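Local structure of glycosyl hydrolase, BNR repeat (Ralstonia eutropha, 3B7F) at residues R216-N221 / F230-H235; Y256-D259 / V264-R267; G195-G200 / V341-M346; V201-D206 / M258-G263. The protein is of unconfirmed function but may be a glycoside hydrolase, folded as a seven-bladed beta-propeller with BNR repeats related to the non-viral sialidases. All coordinates share one frame; numbering follows the deposited sequence.

Contact 1 (R216-N221 / F230-H235). With EDO (1,2-ethanediol), chain R; EDO (1,2-ethanediol), chain F.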
# COMPACT_ATOMS: atom_id res chain seq x y z
N ARG A 216 -5.21 -18.71 -5.19
CA ARG A 216 -4.96 -20.11 -4.83
C ARG A 216 -3.89 -20.23 -3.75
O ARG A 216 -2.82 -19.64 -3.87
CB ARG A 216 -4.53 -20.90 -6.06
CG ARG A 216 -4.35 -22.43 -5.86
CD ARG A 216 -3.86 -23.08 -7.17
NE ARG A 216 -3.62 -24.51 -7.01
N GLY A 217 -4.21 -21.01 -2.71
CA GLY A 217 -3.33 -21.25 -1.56
C GLY A 217 -3.56 -20.32 -0.39
O GLY A 217 -3.05 -20.56 0.71
N CYS A 218 -4.36 -19.28 -0.59
CA CYS A 218 -4.65 -18.27 0.41
C CYS A 218 -5.91 -18.61 1.21
O CYS A 218 -6.92 -18.90 0.63
CB CYS A 218 -4.82 -16.94 -0.33
SG CYS A 218 -4.94 -15.50 0.65
N ALA A 219 -5.86 -18.58 2.54
CA ALA A 219 -7.06 -18.83 3.35
C ALA A 219 -8.03 -17.64 3.30
O ALA A 219 -7.64 -16.51 2.98
CB ALA A 219 -6.70 -19.11 4.77
N ALA A 220 -9.30 -17.92 3.58
CA ALA A 220 -10.40 -16.96 3.69
C ALA A 220 -11.31 -17.54 4.76
O ALA A 220 -12.49 -17.90 4.54
CB ALA A 220 -11.12 -16.79 2.36
N ASN A 221 -10.74 -17.61 5.95
CA ASN A 221 -11.38 -18.23 7.12
C ASN A 221 -12.64 -17.51 7.70
O ASN A 221 -13.37 -18.05 8.54
CB ASN A 221 -10.27 -18.53 8.15
CG ASN A 221 -9.23 -19.59 7.60
OD1 ASN A 221 -9.60 -20.48 6.78
ND2 ASN A 221 -7.96 -19.49 8.03
N PHE A 230 -12.42 -16.72 -5.08
CA PHE A 230 -12.39 -15.31 -4.73
C PHE A 230 -13.29 -15.07 -3.51
O PHE A 230 -14.05 -15.95 -3.10
CB PHE A 230 -12.79 -14.44 -5.95
CG PHE A 230 -14.17 -14.73 -6.48
CD1 PHE A 230 -15.31 -14.16 -5.89
CD2 PHE A 230 -14.34 -15.55 -7.61
CE1 PHE A 230 -16.58 -14.41 -6.39
CE2 PHE A 230 -15.61 -15.82 -8.12
CZ PHE A 230 -16.74 -15.25 -7.50
N GLY A 231 -13.23 -13.84 -3.00
CA GLY A 231 -13.92 -13.40 -1.80
C GLY A 231 -12.95 -13.05 -0.68
O GLY A 231 -13.35 -12.50 0.36
N HIS A 232 -11.67 -13.31 -0.92
CA HIS A 232 -10.55 -13.15 0.03
C HIS A 232 -10.30 -11.70 0.43
O HIS A 232 -10.75 -10.78 -0.24
CB HIS A 232 -9.27 -13.72 -0.59
CG HIS A 232 -9.39 -15.17 -1.00
ND1 HIS A 232 -10.09 -15.57 -2.12
CD2 HIS A 232 -8.94 -16.30 -0.41
CE1 HIS A 232 -10.06 -16.88 -2.21
NE2 HIS A 232 -9.37 -17.35 -1.18
N ASP A 233 -9.56 -11.50 1.53
CA ASP A 233 -9.26 -10.15 2.03
C ASP A 233 -7.75 -9.87 2.14
O ASP A 233 -7.19 -9.83 3.25
CB ASP A 233 -9.99 -9.91 3.38
CG ASP A 233 -9.88 -8.47 3.87
OD1 ASP A 233 -9.60 -7.56 3.06
OD2 ASP A 233 -10.07 -8.23 5.09
N PRO A 234 -7.08 -9.68 0.98
CA PRO A 234 -5.71 -9.22 1.01
C PRO A 234 -5.72 -7.81 1.52
O PRO A 234 -6.66 -7.07 1.21
CB PRO A 234 -5.29 -9.22 -0.45
CG PRO A 234 -6.54 -9.07 -1.22
CD PRO A 234 -7.52 -9.90 -0.41
N HIS A 235 -4.70 -7.46 2.31
CA HIS A 235 -4.52 -6.11 2.83
C HIS A 235 -3.50 -5.30 2.02
O HIS A 235 -3.73 -4.14 1.73
CB HIS A 235 -4.13 -6.12 4.31
CG HIS A 235 -5.21 -6.61 5.22
ND1 HIS A 235 -4.97 -7.01 6.52
CD2 HIS A 235 -6.54 -6.81 5.01
CE1 HIS A 235 -6.10 -7.40 7.07
NE2 HIS A 235 -7.07 -7.28 6.18
C1 EDO R . -7.73 -20.74 -1.46
O1 EDO R . -8.97 -20.14 -1.02
C2 EDO R . -7.90 -21.66 -2.65
O2 EDO R . -6.82 -22.60 -2.67
C1 EDO F . -7.80 -19.01 -7.71
O1 EDO F . -8.52 -17.77 -7.61
C2 EDO F . -6.86 -19.06 -8.91
O2 EDO F . -5.48 -18.90 -8.57
O HOH W 1 -8.41 -13.85 2.65
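In this seven-bladed beta-propeller, the imidazole of His232 sits against Cys218, Ala219 and Ala220 in the long connection between two neighbouring blades, the crossing from strand 212-213, the last of one blade, to strand 234-239, the first of the next. The ring turns its CD2-NE2 side to the 216-221 backbone. Ala220 CB lies obliquely to the ring, 3.6 Å from His232 CD2. The carbonyl oxygens of Cys218 and Ala219 come to the ring edge near its plane, Ala219 O lying 3.6 Å from His232 CD2. Cys218 SG stands obliquely off the ring, 5.1 Å from its centroid. His232 CG is anti to its own carbonyl carbon (chi1 -57°), which brings the ring end nearer to 216-221, although the bond to CB points to the side. The NE2 proton goes to a 1,2-ethanediol, probably from the crystallisation liquor: His232 NE2 to O1 of that molecule is 2.8 Å, nearly straight at 168° and in the ring plane. The other hydroxyl of the same diol accepts from Gly217 N at 3.1 Å. As modelled the diol spans both segments, though its placement is doubtful because its C1 sits too close to Cys218 O. Behind the histidine, Gly231 and His232 both face Gly199 in a G1 beta bulge, which ties this loop to the preceding blade. Further along, Asp233 hydrogen-bonds through its carboxylate to Ser197 and Trp304. A water bridges the two backbones, donating to Ala219 O at 2.8 Å and accepting from Asp233 N at 2.8 Å.

Contact 2 (Y256-D259 / V264-R267). With EDO (1,2-ethanediol), chain J; EDO (1,2-ethanediol), chain O.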
# COMPACT_ATOMS: atom_id res chain seq x y z
N TYR A 256 1.76 -14.29 2.97
CA TYR A 256 1.97 -15.23 1.90
C TYR A 256 3.02 -14.76 0.91
O TYR A 256 3.21 -13.58 0.71
CB TYR A 256 0.67 -15.46 1.10
CG TYR A 256 -0.45 -16.07 1.89
CD1 TYR A 256 -1.29 -15.27 2.66
CD2 TYR A 256 -0.67 -17.43 1.88
CE1 TYR A 256 -2.33 -15.82 3.42
CE2 TYR A 256 -1.70 -18.00 2.63
CZ TYR A 256 -2.53 -17.18 3.40
OH TYR A 256 -3.54 -17.71 4.16
N ARG A 257 3.62 -15.74 0.24
CA ARG A 257 4.57 -15.54 -0.83
C ARG A 257 4.10 -16.39 -2.02
O ARG A 257 3.70 -17.54 -1.86
CB ARG A 257 5.97 -15.97 -0.42
CG ARG A 257 7.03 -15.71 -1.48
CD ARG A 257 8.34 -16.32 -1.08
NE ARG A 257 9.34 -16.15 -2.14
CZ ARG A 257 9.56 -16.98 -3.16
NH1 ARG A 257 8.80 -18.05 -3.39
NH2 ARG A 257 10.52 -16.68 -4.02
N MSE A 258 4.15 -15.80 -3.21
CA MSE A 258 3.87 -16.52 -4.45
C MSE A 258 4.97 -16.30 -5.48
O MSE A 258 5.37 -15.18 -5.75
CB MSE A 258 2.54 -16.09 -5.08
CG MSE A 258 2.28 -16.71 -6.46
SE MSE A 258 0.70 -16.15 -7.37
CE MSE A 258 -0.64 -17.05 -6.41
N ASP A 259 5.47 -17.40 -6.03
CA ASP A 259 6.30 -17.36 -7.22
C ASP A 259 5.23 -17.53 -8.30
O ASP A 259 4.59 -18.58 -8.36
CB ASP A 259 7.32 -18.49 -7.23
CG ASP A 259 8.22 -18.41 -8.42
OD1 ASP A 259 7.73 -18.05 -9.51
OD2 ASP A 259 9.42 -18.71 -8.26
N VAL A 264 0.64 -20.35 -6.91
CA VAL A 264 0.07 -20.64 -5.60
C VAL A 264 0.70 -19.74 -4.49
O VAL A 264 1.92 -19.51 -4.44
CB VAL A 264 0.23 -22.15 -5.29
CG1 VAL A 264 1.71 -22.54 -5.26
CG2 VAL A 264 -0.48 -22.54 -3.99
N TRP A 265 -0.15 -19.18 -3.65
CA TRP A 265 0.26 -18.45 -2.46
C TRP A 265 0.57 -19.49 -1.41
O TRP A 265 -0.25 -20.38 -1.18
CB TRP A 265 -0.85 -17.54 -1.92
CG TRP A 265 -1.22 -16.42 -2.84
CD1 TRP A 265 -2.29 -16.37 -3.66
CD2 TRP A 265 -0.50 -15.19 -3.02
NE1 TRP A 265 -2.30 -15.19 -4.34
CE2 TRP A 265 -1.21 -14.45 -3.99
CE3 TRP A 265 0.66 -14.64 -2.46
CZ2 TRP A 265 -0.78 -13.18 -4.43
CZ3 TRP A 265 1.09 -13.39 -2.91
CH2 TRP A 265 0.36 -12.68 -3.88
N LYS A 266 1.76 -19.38 -0.80
CA LYS A 266 2.23 -20.23 0.29
C LYS A 266 2.40 -19.39 1.54
O LYS A 266 3.07 -18.38 1.50
CB LYS A 266 3.56 -20.87 -0.08
CG LYS A 266 3.42 -21.86 -1.23
CD LYS A 266 4.74 -22.51 -1.53
CE LYS A 266 4.61 -23.54 -2.65
NZ LYS A 266 5.98 -23.95 -3.02
N ARG A 267 1.78 -19.84 2.63
CA ARG A 267 1.75 -19.14 3.89
C ARG A 267 3.06 -19.19 4.70
O ARG A 267 3.21 -19.92 5.69
CB ARG A 267 0.57 -19.66 4.76
CG ARG A 267 0.19 -18.68 5.89
CD ARG A 267 -1.14 -19.06 6.49
NE ARG A 267 -1.54 -18.12 7.52
CZ ARG A 267 -2.74 -18.05 8.08
NH1 ARG A 267 -3.72 -18.88 7.78
NH2 ARG A 267 -2.95 -17.14 9.01
C1 EDO J . 11.38 -20.23 -5.64
O1 EDO J . 10.73 -19.05 -6.16
C2 EDO J . 10.70 -20.81 -4.38
O2 EDO J . 9.28 -21.05 -4.53
C1 EDO O . 4.69 -22.84 3.38
O1 EDO O . 4.24 -22.63 4.72
C2 EDO O . 5.72 -21.78 3.01
O2 EDO O . 6.59 -22.20 1.93
O HOH W 2 4.45 -19.95 -4.97
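Met258 CG leaves anti to the backbone N (chi1 174°) and the chain then bends at its last torsion (chi3 -74°), which lays the selenomethionine methyl over the indole of Trp265. Trp265 comes from the other strand with CG anti to its carbonyl carbon (chi1 -66°), which presents the indole face to Met258. Met258 CE stands over one face of the indole, 3.3 Å from the centroid of the five-membered ring, and Met258 SE follows over the same ring at 4.4 Å. This is a close CH-pi and Met-aromatic contact. Tyr256 CB packs on the benzo side, 3.7 Å from Trp265 CE3, while the indole N-H is taken by Leu214 O. Beyond the tryptophan, Arg267 runs across the phenol obliquely: its CG lies over the face of Tyr256, 4.2 Å from the ring centroid, and its guanidinium goes on to a salt bridge with Asp278. Between these side chains the backbones pair at Arg257 and Lys266, with Arg257 N to Lys266 O at 3.0 Å and Lys266 N to Arg257 O at 2.9 Å. Toward the turn the strands part, and a water links Asp259 N to Val264 O. The arrangement is the antiparallel hairpin of strands 254-259 and 264-266, the outer pair of a four-stranded propeller blade.

Contact 3 (G195-G200 / V341-M346)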
# COMPACT_ATOMS: atom_id res chain seq x y z
N GLY A 195 -5.71 -5.71 -5.81
CA GLY A 195 -6.15 -6.34 -4.56
C GLY A 195 -7.46 -5.69 -4.17
O GLY A 195 -7.67 -4.50 -4.38
N MSE A 196 -8.37 -6.47 -3.62
CA MSE A 196 -9.63 -5.93 -3.21
C MSE A 196 -10.01 -6.46 -1.85
O MSE A 196 -9.93 -7.65 -1.60
CB MSE A 196 -10.70 -6.31 -4.20
CG MSE A 196 -10.39 -5.92 -5.58
SE MSE A 196 -11.99 -5.90 -6.59
CE MSE A 196 -12.75 -7.54 -6.15
N SER A 197 -10.43 -5.53 -1.00
CA SER A 197 -10.89 -5.82 0.33
C SER A 197 -12.40 -5.54 0.34
O SER A 197 -12.78 -4.39 0.42
CB SER A 197 -10.13 -5.00 1.35
OG SER A 197 -8.77 -5.43 1.37
N SER A 198 -13.27 -6.53 0.18
CA SER A 198 -12.96 -7.96 -0.06
C SER A 198 -13.05 -8.28 -1.54
O SER A 198 -13.51 -7.45 -2.34
CB SER A 198 -13.88 -8.86 0.75
OG SER A 198 -15.22 -8.57 0.44
N GLY A 199 -12.55 -9.46 -1.90
CA GLY A 199 -12.55 -9.96 -3.27
C GLY A 199 -11.35 -10.82 -3.59
O GLY A 199 -11.50 -11.88 -4.18
N GLY A 200 -10.16 -10.35 -3.23
CA GLY A 200 -8.94 -11.08 -3.49
C GLY A 200 -7.97 -10.35 -4.39
O GLY A 200 -8.13 -9.13 -4.64
N VAL A 341 -0.88 0.08 12.68
CA VAL A 341 -0.14 0.50 11.47
C VAL A 341 -1.00 0.01 10.30
O VAL A 341 -1.22 -1.18 10.15
CB VAL A 341 1.30 -0.04 11.47
CG1 VAL A 341 2.08 0.32 10.14
CG2 VAL A 341 2.03 0.50 12.68
N LYS A 342 -1.55 0.94 9.52
CA LYS A 342 -2.46 0.62 8.41
C LYS A 342 -1.64 0.15 7.18
O LYS A 342 -0.40 0.24 7.18
CB LYS A 342 -3.39 1.81 8.11
CG LYS A 342 -4.55 2.05 9.11
CD LYS A 342 -5.17 3.42 8.83
CE LYS A 342 -6.68 3.53 9.06
NZ LYS A 342 -7.16 3.23 10.39
N ARG A 343 -2.36 -0.35 6.16
CA ARG A 343 -1.78 -0.97 4.93
C ARG A 343 -0.74 -0.20 4.19
O ARG A 343 0.20 -0.80 3.68
CB ARG A 343 -2.79 -1.11 3.82
CG ARG A 343 -3.89 -1.91 4.04
CD ARG A 343 -5.05 -1.41 3.19
NE ARG A 343 -6.16 -1.94 3.95
CZ ARG A 343 -6.91 -2.97 3.63
NH1 ARG A 343 -6.80 -3.57 2.48
NH2 ARG A 343 -7.83 -3.35 4.48
N GLN A 344 -1.01 1.10 4.00
CA GLN A 344 -0.13 1.99 3.26
C GLN A 344 0.80 2.75 4.18
O GLN A 344 1.58 3.58 3.72
CB GLN A 344 -0.96 3.00 2.46
CG GLN A 344 -1.82 2.40 1.35
CD GLN A 344 -3.02 3.27 1.04
OE1 GLN A 344 -3.82 3.52 1.93
NE2 GLN A 344 -3.14 3.74 -0.22
N ALA A 345 0.74 2.47 5.48
CA ALA A 345 1.52 3.20 6.47
C ALA A 345 2.95 2.67 6.77
O ALA A 345 3.57 3.12 7.74
CB ALA A 345 0.69 3.38 7.76
N MSE A 346 3.46 1.71 6.00
CA MSE A 346 4.88 1.30 6.04
C MSE A 346 5.48 1.54 4.68
O MSE A 346 4.80 1.33 3.68
CB MSE A 346 5.16 -0.17 6.33
CG MSE A 346 5.00 -0.58 7.72
SE MSE A 346 6.15 -2.09 8.17
CE MSE A 346 5.34 -3.24 6.95
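Ser197 OG and Arg343 NH1 make this contact between them, and the guanidinium is the donor: NH1 reaches Ser197 OG at 2.9 Å with an N-H...O angle of 159°. The hydroxyl meets the guanidinium at its edge, 12° out of the plane, and Ser197 CB follows at 3.8 Å from Arg343 NH1. The nearest CA atoms of the two segments, those of Ser197 and Arg343, are 11.3 Å apart, and the arginine side chain bridges them extended from CG to NE. Ser197 OG is anti to its carbonyl carbon (chi1 -67°), which turns the hydroxyl to the arginine.

In the next shell, Ser197 OG is also hydrogen-bonded to His180 NE2 and Asp233 OD1, and Arg343 NH1 makes a weak bond to His235 O. The arginine side chain packs on Phe118, Lys178 and His180. Farther out, Ser197 closes strand 192-197, just before a cis peptide leading into Ser198 and a classic beta bulge in which Gly199 and Gly200 both face Met196. Arg343 rides on a type I turn from Lys342 to Ala345, closed by Ala345 N to Lys342 O at 3.0 Å.

The centre of the contact lies about 6 Å from the centre of the chain, and it joins the end of strand 192-197 in one blade to the loop that leads into strand 346-348 of another. Arg343, Asp233 and His180, the strongest polar partner of Ser197, all bond to the one buried hydroxyl, which probably fixes its rotation, and the positive charge of Arg343 probably helps to balance the negative charge of Asp233 nearby.

Contact 4 (V201-D206 / M258-G263). With EDO (1,2-ethanediol), chain G; EDO (1,2-ethanediol), chain S; EDO (1,2-ethanediol), chain J.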
# COMPACT_ATOMS: atom_id res chain seq x y z
N VAL A 201 -6.97 -11.10 -4.83
CA VAL A 201 -6.00 -10.66 -5.80
C VAL A 201 -6.53 -11.08 -7.16
O VAL A 201 -7.10 -12.18 -7.32
CB VAL A 201 -4.59 -11.24 -5.60
CG1 VAL A 201 -3.61 -10.73 -6.72
CG2 VAL A 201 -4.08 -10.91 -4.23
N PHE A 202 -6.37 -10.19 -8.14
CA PHE A 202 -6.81 -10.41 -9.49
C PHE A 202 -5.70 -10.00 -10.40
O PHE A 202 -4.92 -9.10 -10.07
CB PHE A 202 -8.08 -9.62 -9.79
CG PHE A 202 -9.26 -10.08 -9.01
CD1 PHE A 202 -9.50 -9.60 -7.73
CD2 PHE A 202 -10.16 -11.00 -9.56
CE1 PHE A 202 -10.59 -10.03 -7.00
CE2 PHE A 202 -11.27 -11.43 -8.81
CZ PHE A 202 -11.48 -10.93 -7.54
N GLU A 203 -5.65 -10.66 -11.56
CA GLU A 203 -4.63 -10.47 -12.57
C GLU A 203 -5.21 -10.21 -13.96
O GLU A 203 -6.21 -10.83 -14.35
CB GLU A 203 -3.80 -11.76 -12.68
CG GLU A 203 -2.64 -11.69 -13.67
CD GLU A 203 -1.86 -12.96 -13.73
OE1 GLU A 203 -2.49 -14.04 -13.72
OE2 GLU A 203 -0.62 -12.87 -13.81
N SER A 204 -4.53 -9.33 -14.70
CA SER A 204 -4.80 -9.05 -16.09
C SER A 204 -3.48 -9.23 -16.83
O SER A 204 -2.43 -8.93 -16.27
CB SER A 204 -5.31 -7.63 -16.31
OG SER A 204 -5.65 -7.40 -17.66
N THR A 205 -3.55 -9.77 -18.04
CA THR A 205 -2.40 -9.88 -18.94
C THR A 205 -2.61 -9.01 -20.20
O THR A 205 -1.74 -9.00 -21.05
CB THR A 205 -2.11 -11.34 -19.34
OG1 THR A 205 -3.33 -11.95 -19.76
CG2 THR A 205 -1.55 -12.12 -18.17
N ASP A 206 -3.71 -8.24 -20.26
CA ASP A 206 -4.04 -7.38 -21.40
C ASP A 206 -4.43 -5.96 -20.99
O ASP A 206 -5.43 -5.40 -21.47
CB ASP A 206 -5.13 -8.05 -22.26
CG ASP A 206 -6.38 -8.44 -21.49
OD1 ASP A 206 -6.58 -8.02 -20.33
OD2 ASP A 206 -7.20 -9.16 -22.09
N MSE A 258 4.15 -15.80 -3.21
CA MSE A 258 3.87 -16.52 -4.45
C MSE A 258 4.97 -16.30 -5.48
O MSE A 258 5.37 -15.18 -5.75
CB MSE A 258 2.54 -16.09 -5.08
CG MSE A 258 2.28 -16.71 -6.46
SE MSE A 258 0.70 -16.15 -7.37
CE MSE A 258 -0.64 -17.05 -6.41
N ASP A 259 5.47 -17.40 -6.03
CA ASP A 259 6.30 -17.36 -7.22
C ASP A 259 5.23 -17.53 -8.30
O ASP A 259 4.59 -18.58 -8.36
CB ASP A 259 7.32 -18.49 -7.23
CG ASP A 259 8.22 -18.41 -8.42
OD1 ASP A 259 7.73 -18.05 -9.51
OD2 ASP A 259 9.42 -18.71 -8.26
N ARG A 260 5.03 -16.51 -9.14
CA ARG A 260 3.98 -16.55 -10.16
C ARG A 260 4.05 -17.77 -11.12
O ARG A 260 3.02 -18.24 -11.60
CB ARG A 260 3.94 -15.23 -10.96
CG ARG A 260 2.80 -15.10 -11.97
CD ARG A 260 1.41 -15.13 -11.32
NE ARG A 260 0.40 -15.39 -12.33
CZ ARG A 260 -0.11 -16.59 -12.61
NH1 ARG A 260 0.26 -17.68 -11.98
NH2 ARG A 260 -1.02 -16.69 -13.55
N ARG A 261 5.26 -18.28 -11.36
CA ARG A 261 5.44 -19.47 -12.21
C ARG A 261 4.75 -20.69 -11.59
O ARG A 261 4.34 -21.56 -12.32
CB ARG A 261 6.90 -19.83 -12.41
CG ARG A 261 7.82 -18.74 -12.97
CD ARG A 261 9.16 -18.98 -12.32
NE ARG A 261 10.21 -18.03 -12.63
CZ ARG A 261 11.23 -17.72 -11.83
NH1 ARG A 261 11.35 -18.19 -10.59
NH2 ARG A 261 12.15 -16.84 -12.27
N GLU A 262 4.68 -20.75 -10.26
CA GLU A 262 3.98 -21.82 -9.55
C GLU A 262 2.48 -21.53 -9.46
O GLU A 262 1.69 -22.45 -9.45
CB GLU A 262 4.56 -22.02 -8.14
CG GLU A 262 6.07 -22.36 -8.14
CD GLU A 262 6.70 -22.51 -6.75
OE1 GLU A 262 6.11 -22.05 -5.74
OE2 GLU A 262 7.80 -23.08 -6.68
N GLY A 263 2.09 -20.26 -9.37
CA GLY A 263 0.67 -19.88 -9.31
C GLY A 263 -0.09 -20.19 -8.02
O GLY A 263 -1.31 -20.25 -8.04
C1 EDO G . -6.68 -11.91 -18.04
O1 EDO G . -6.11 -10.82 -18.81
C2 EDO G . -5.67 -12.67 -17.15
O2 EDO G . -4.67 -13.37 -17.93
C1 EDO S . -0.07 -21.77 -13.26
O1 EDO S . -0.75 -20.59 -12.83
C2 EDO S . 1.44 -21.57 -13.16
O2 EDO S . 1.96 -20.93 -14.33
C1 EDO J . 11.38 -20.23 -5.64
O1 EDO J . 10.73 -19.05 -6.16
C2 EDO J . 10.70 -20.81 -4.38
O2 EDO J . 9.28 -21.05 -4.53
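Salt bridging joins two adjacent blades of the beta-propeller here, with Glu203 on strand 200-204 and Arg260 in the turn after strand 254-259. The two side chains approach from opposite directions, and Arg260 grips the carboxylate side-on with two nitrogens, one to each oxygen. Arg260 NE to Glu203 OE2 is 3.1 Å and almost straight at 175°, in the guanidinium plane; Arg260 NH2 to Glu203 OE1 is 3.0 Å but bent to 140°. The bend goes with a twist: the carboxylate and guanidinium planes are 51° apart, and OE1 is tilted out of the guanidinium plane. Glu203 reaches out fully extended, whereas Arg260 bends to meet it. His191 NE2 also bonds to Glu203 OE2, so that oxygen has two donors. Among hydrogen bonds inside the turn, Asp259 OD1 takes Arg261 N at 3.1 Å in an Asx turn, and Asp259 O accepts from both Glu262 N and Gly263 N. Arg261 NH1 adds a salt bridge to Asp259 OD2, with a weak, bent hydrogen bond. Several 1,2-ethanediols, probably from the crystallisation liquor, sit on this surface: one takes Thr205 N through its O1 at 2.9 Å, and another receives Arg260 NH1, whose distance to that diol's O1 is 3.2 Å.

How the contacts relate
Contacts 1, 2 and 4 cluster on one side of the propeller, while contact 3 lies near its centre; centres of contacts 1 and 2 are about 11 Å apart, those of contacts 3 and 4 about 18 Å. Contact 1 touches all the others, as does contact 4. Arg216 O of contact 1 meets Trp265 N of contact 2 at 2.7 Å, and Ala219 N meets Tyr256 OH at 3.0 Å. Toward the middle, His232 O is 2.8 Å from Gly199 N of contact 3. Contacts 2 and 4 share Met258 and Asp259, where strand pairing gives way to the turn. Asp233 and His235 of contact 1, with His252, resemble a vacant metal site beside Ser197, though no metal is seen or confirmed.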